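Local coordinates for protein alcohol dehydrogenase (PDB 2EIH) that binds zinc and probably acts as an NAD-dependent oxidoreductase of the zinc-binding alcohol dehydrogenase family, at residues 30-36 / 66-72. Residues are numbered along the deposited sequence; the frame is centred on the assembly and turned at random.
Sequences VRVRLKA and SGVVDAV
Two classic beta bulges interrupt the antiparallel pairing of residues 30-36 with strand 66-72, and the first lies where Asp-70 and Ala-71 both face Arg-31. The evidence is a shared acceptor: Arg-31 O takes the amide of Asp-70 at 2.9 Å and, weakly, that of Ala-71, while Arg-31 N bonds to Ala-71 O. The bulge turns the Asp-70 side chain toward the partner strand, where it runs alongside that of Arg-31. With its chain bent at chi3 (74°), Arg-31 grips the carboxylate side-on, NE and NH2 each standing 2.8 Å from the same oxygen, OD2 of Asp-70. That oxygen lies almost in the guanidinium plane, although the guanidinium and carboxylate are turned 43° apart. Ala-71 CB covers one guanidinium face, 3.7 Å from Arg-31 NH2, and through NH1 Arg-31 also forms a salt bridge with Glu-24. An alanine in place of Arg-31 would probably leave both Asp-70 and Glu-24 without their charged mate and uncover the methyl group of Ala-71. Both strands belong to the GroES-like domain of the dehydrogenase, where 30-34 also pairs with strand 124-128, whose Tyr-124 touches Arg-33 and Asp-70. Between the bulges, regular pairing returns: Arg-33 and Val-68 exchange two backbone bonds, and Gly-67 CA approaches Arg-33 O to 3.3 Å in a CA-H...O contact. Beyond it, Lys-35 and Ala-36 both face Ser-66 in the second bulge, Ser-66 O receiving Lys-35 N at 2.8 Å and Ala-36 N only weakly. At the other end, on the opposite face from Arg-31, Val-30 CG2 packs 3.5 Å from Val-72 CG1 and also meets Val-69 CG1.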
# COMPACT_ATOMS: atom_id res chain seq x y z
N VAL A 30 25.71 0.48 25.81
CA VAL A 30 27.01 -0.06 25.48
C VAL A 30 27.96 1.05 25.04
O VAL A 30 27.54 2.01 24.40
CB VAL A 30 26.89 -1.16 24.37
CG1 VAL A 30 26.05 -0.64 23.23
CG2 VAL A 30 28.26 -1.59 23.90
N ARG A 31 29.22 0.94 25.43
CA ARG A 31 30.23 1.92 25.07
C ARG A 31 31.04 1.35 23.92
O ARG A 31 31.56 0.24 24.00
CB ARG A 31 31.17 2.22 26.24
CG ARG A 31 32.31 3.18 25.90
CD ARG A 31 33.08 3.61 27.14
NE ARG A 31 33.93 2.56 27.68
CZ ARG A 31 34.06 2.32 28.98
NH1 ARG A 31 33.39 3.04 29.87
NH2 ARG A 31 34.87 1.35 29.39
N VAL A 32 31.14 2.13 22.85
CA VAL A 32 31.88 1.68 21.69
C VAL A 32 33.21 2.41 21.58
O VAL A 32 33.29 3.62 21.80
CB VAL A 32 31.05 1.93 20.42
CG1 VAL A 32 31.84 1.54 19.19
CG2 VAL A 32 29.75 1.15 20.49
N ARG A 33 34.27 1.67 21.26
CA ARG A 33 35.56 2.30 21.06
C ARG A 33 35.55 2.55 19.55
O ARG A 33 35.58 1.60 18.76
CB ARG A 33 36.68 1.34 21.44
CG ARG A 33 38.05 1.98 21.52
CD ARG A 33 39.03 1.02 22.15
NE ARG A 33 39.34 -0.11 21.28
CZ ARG A 33 40.11 -0.01 20.20
NH1 ARG A 33 40.64 1.17 19.86
NH2 ARG A 33 40.37 -1.08 19.46
N LEU A 34 35.46 3.82 19.17
CA LEU A 34 35.39 4.22 17.76
C LEU A 34 36.68 4.05 16.95
O LEU A 34 37.79 4.18 17.47
CB LEU A 34 34.93 5.68 17.68
CG LEU A 34 33.49 5.91 18.16
CD1 LEU A 34 33.28 7.36 18.56
CD2 LEU A 34 32.53 5.49 17.08
N LYS A 35 36.52 3.76 15.67
CA LYS A 35 37.63 3.58 14.75
C LYS A 35 37.55 4.64 13.66
O LYS A 35 38.57 5.13 13.16
CB LYS A 35 37.58 2.18 14.12
CG LYS A 35 38.06 1.02 15.02
CD LYS A 35 39.46 1.28 15.57
CE LYS A 35 40.11 0.05 16.21
NZ LYS A 35 40.78 -0.86 15.23
N ALA A 36 36.33 4.99 13.29
CA ALA A 36 36.10 5.97 12.27
C ALA A 36 34.79 6.69 12.51
O ALA A 36 33.81 6.10 12.98
CB ALA A 36 36.07 5.29 10.90
N SER A 66 31.86 3.87 13.43
CA SER A 66 32.04 2.43 13.46
C SER A 66 33.13 2.18 14.46
O SER A 66 33.93 3.06 14.74
CB SER A 66 32.43 1.89 12.08
OG SER A 66 33.66 2.43 11.65
N GLY A 67 33.17 0.97 15.01
CA GLY A 67 34.19 0.67 15.97
C GLY A 67 34.03 -0.71 16.54
O GLY A 67 33.39 -1.58 15.95
N VAL A 68 34.62 -0.90 17.72
CA VAL A 68 34.60 -2.17 18.41
C VAL A 68 33.97 -2.01 19.77
O VAL A 68 34.18 -0.99 20.43
CB VAL A 68 36.04 -2.70 18.60
CG1 VAL A 68 36.01 -4.07 19.23
CG2 VAL A 68 36.77 -2.73 17.25
N VAL A 69 33.18 -2.99 20.20
CA VAL A 69 32.54 -2.92 21.51
C VAL A 69 33.61 -2.86 22.60
O VAL A 69 34.50 -3.71 22.65
CB VAL A 69 31.66 -4.15 21.81
CG1 VAL A 69 31.14 -4.07 23.24
CG2 VAL A 69 30.51 -4.23 20.82
N ASP A 70 33.52 -1.86 23.47
CA ASP A 70 34.50 -1.72 24.54
C ASP A 70 33.98 -2.32 25.83
O ASP A 70 34.61 -3.19 26.43
CB ASP A 70 34.84 -0.25 24.79
CG ASP A 70 35.94 -0.08 25.81
OD1 ASP A 70 37.09 -0.50 25.54
OD2 ASP A 70 35.65 0.47 26.90
N ALA A 71 32.81 -1.87 26.25
CA ALA A 71 32.20 -2.36 27.47
C ALA A 71 30.70 -2.25 27.32
O ALA A 71 30.21 -1.41 26.56
CB ALA A 71 32.68 -1.53 28.66
N VAL A 72 29.97 -3.09 28.03
CA VAL A 72 28.52 -3.07 27.95
C VAL A 72 27.91 -2.93 29.33
O VAL A 72 28.47 -3.40 30.32
CB VAL A 72 27.97 -4.35 27.31
CG1 VAL A 72 28.48 -4.48 25.88
CG2 VAL A 72 28.38 -5.56 28.12
O HOH W 1 38.61 -2.08 22.92